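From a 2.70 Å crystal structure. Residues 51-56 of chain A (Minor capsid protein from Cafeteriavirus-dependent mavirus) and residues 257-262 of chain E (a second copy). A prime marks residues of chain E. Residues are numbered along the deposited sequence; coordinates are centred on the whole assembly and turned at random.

Chain A 51-56: LIVEEF
Chain E (257-262) NSSNKY

Residues 51-56 of chain A lie within a strand that extends beyond both ends of the stretch. Residues 257-261 of chain E have no regular helix or strand. End to end, this loop runs obliquely, more against the strand than along it. The closest CA atoms are those of Glu54 and Asn260′, 8.3 Å from each other. Side chains therefore make the contact, which buries 201 Å² in total.

Most of the strand is extended, but Glu54 departs from this, with phi/psi of -78/-42. Glu55 returns to -162/155. The CA-to-CB bonds of Ile52, Glu54 and Glu55 all point toward the loop. Asn260′ is at -105/-7. Lys261′ (-83/68) is the middle residue of a tight turn closed by Tyr262′ N donating to Asn260′ O at 2.9 Å. Ser258′ N has a weak bond to Asn257′ OD1, 2.6 Å away with an angle of 127°.

Glu54 has the largest area covered by the other stretch, 70 Å². It is t, p, with chi3 9°. Glu54 OE2 lies 2.6 Å from Ser258′ OG; Ser258′ chi1 is t. Glu54 OE1 lies 3.6 Å from Asn260′ ND2, a polar approach rather than a clear hydrogen bond. Asn260′ has an off-well chi1 of -130° and chi2 of -12°. Asn260′ ND2 also lies 4.4 Å from Ile52 CD1, a loose van der Waals contact between an amide and a methyl; Ile52 is t, t.

The CA-to-CB bond of Lys261′ points sideways, but its m, t, t, m chain brings the amine nearer the strand. Glu55 (p, t, chi3 -42°) meets it in a long salt bridge, Glu55 OE2 to Lys261′ NZ 3.6 Å. Both atoms, like Ser259′ OG and Tyr262′ OH, also have hydrogen bonds elsewhere in the structure. Glu54 OE2 is 4.5 Å from Lys261′ NZ, beyond a salt bridge. Lys261′ CG passes 4.1 Å from Glu54 OE2.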

# COMPACT_ATOMS: atom_id res chain seq x y z
N LEU A 51 -28.45 -6.13 -9.00
CA LEU A 51 -28.07 -6.26 -7.58
C LEU A 51 -26.55 -6.35 -7.41
O LEU A 51 -25.91 -7.22 -8.01
CB LEU A 51 -28.69 -7.50 -6.94
CG LEU A 51 -28.17 -7.89 -5.54
CD1 LEU A 51 -28.46 -6.81 -4.52
CD2 LEU A 51 -28.77 -9.20 -5.10
N ILE A 52 -26.01 -5.48 -6.55
CA ILE A 52 -24.61 -5.58 -6.09
C ILE A 52 -24.55 -5.50 -4.55
O ILE A 52 -25.27 -4.71 -3.93
CB ILE A 52 -23.72 -4.49 -6.75
CG1 ILE A 52 -22.25 -4.72 -6.42
CG2 ILE A 52 -24.13 -3.08 -6.34
CD1 ILE A 52 -21.31 -4.02 -7.38
N VAL A 53 -23.68 -6.31 -3.96
CA VAL A 53 -23.40 -6.25 -2.52
C VAL A 53 -22.32 -5.19 -2.32
O VAL A 53 -21.19 -5.38 -2.73
CB VAL A 53 -22.91 -7.61 -1.98
CG1 VAL A 53 -22.62 -7.54 -0.49
CG2 VAL A 53 -23.95 -8.69 -2.26
N GLU A 54 -22.69 -4.09 -1.67
CA GLU A 54 -21.79 -2.93 -1.51
C GLU A 54 -20.74 -3.13 -0.41
O GLU A 54 -19.59 -2.73 -0.57
CB GLU A 54 -22.61 -1.67 -1.22
CG GLU A 54 -21.81 -0.36 -1.22
CD GLU A 54 -21.30 0.05 -2.60
OE1 GLU A 54 -21.68 -0.57 -3.63
OE2 GLU A 54 -20.52 1.03 -2.66
N GLU A 55 -21.16 -3.70 0.72
CA GLU A 55 -20.23 -4.04 1.79
C GLU A 55 -20.81 -5.04 2.77
O GLU A 55 -22.03 -5.15 2.92
CB GLU A 55 -19.77 -2.79 2.56
CG GLU A 55 -20.88 -1.95 3.17
CD GLU A 55 -20.34 -0.76 3.96
OE1 GLU A 55 -19.34 -0.92 4.71
OE2 GLU A 55 -20.94 0.34 3.84
N PHE A 56 -19.93 -5.78 3.42
CA PHE A 56 -20.28 -6.51 4.62
C PHE A 56 -19.13 -6.45 5.62
O PHE A 56 -18.01 -6.10 5.28
CB PHE A 56 -20.69 -7.96 4.31
CG PHE A 56 -19.61 -8.79 3.67
CD1 PHE A 56 -18.65 -9.42 4.43
CD2 PHE A 56 -19.59 -8.97 2.30
CE1 PHE A 56 -17.66 -10.19 3.85
CE2 PHE A 56 -18.61 -9.75 1.71
CZ PHE A 56 -17.64 -10.36 2.48
N ASN E 257 -12.19 5.26 -3.31
CA ASN E 257 -12.74 3.91 -3.06
C ASN E 257 -14.09 3.58 -3.70
O ASN E 257 -14.15 2.73 -4.58
CB ASN E 257 -12.79 3.61 -1.53
CG ASN E 257 -13.36 4.76 -0.70
OD1 ASN E 257 -14.49 5.20 -0.92
ND2 ASN E 257 -12.58 5.26 0.26
N SER E 258 -15.16 4.27 -3.29
CA SER E 258 -16.53 3.86 -3.60
C SER E 258 -17.43 5.01 -4.06
O SER E 258 -18.21 5.56 -3.27
CB SER E 258 -17.16 3.14 -2.39
OG SER E 258 -18.46 2.68 -2.69
N SER E 259 -17.33 5.35 -5.34
CA SER E 259 -18.26 6.27 -6.01
C SER E 259 -19.41 5.49 -6.67
O SER E 259 -19.75 5.70 -7.84
CB SER E 259 -17.53 7.19 -7.01
OG SER E 259 -18.33 8.30 -7.38
N ASN E 260 -19.96 4.55 -5.90
CA ASN E 260 -21.27 3.96 -6.13
C ASN E 260 -22.28 4.55 -5.12
O ASN E 260 -23.48 4.30 -5.23
CB ASN E 260 -21.18 2.43 -5.95
CG ASN E 260 -21.79 1.64 -7.10
OD1 ASN E 260 -22.49 2.17 -7.96
ND2 ASN E 260 -21.53 0.33 -7.11
N LYS E 261 -21.78 5.34 -4.15
CA LYS E 261 -22.56 5.79 -2.98
C LYS E 261 -23.41 7.02 -3.29
O LYS E 261 -23.18 8.11 -2.76
CB LYS E 261 -21.64 6.08 -1.79
CG LYS E 261 -21.05 4.85 -1.13
CD LYS E 261 -20.44 5.19 0.23
CE LYS E 261 -19.90 3.96 0.95
NZ LYS E 261 -20.97 3.01 1.38
N TYR E 262 -24.42 6.82 -4.14
CA TYR E 262 -25.33 7.88 -4.56
C TYR E 262 -26.67 7.74 -3.84
O TYR E 262 -27.09 6.64 -3.47
CB TYR E 262 -25.57 7.83 -6.07
CG TYR E 262 -24.40 8.30 -6.90
CD1 TYR E 262 -24.04 9.65 -6.93
CD2 TYR E 262 -23.66 7.41 -7.69
CE1 TYR E 262 -22.98 10.10 -7.71
CE2 TYR E 262 -22.59 7.85 -8.46
CZ TYR E 262 -22.26 9.19 -8.47
OH TYR E 262 -21.20 9.63 -9.24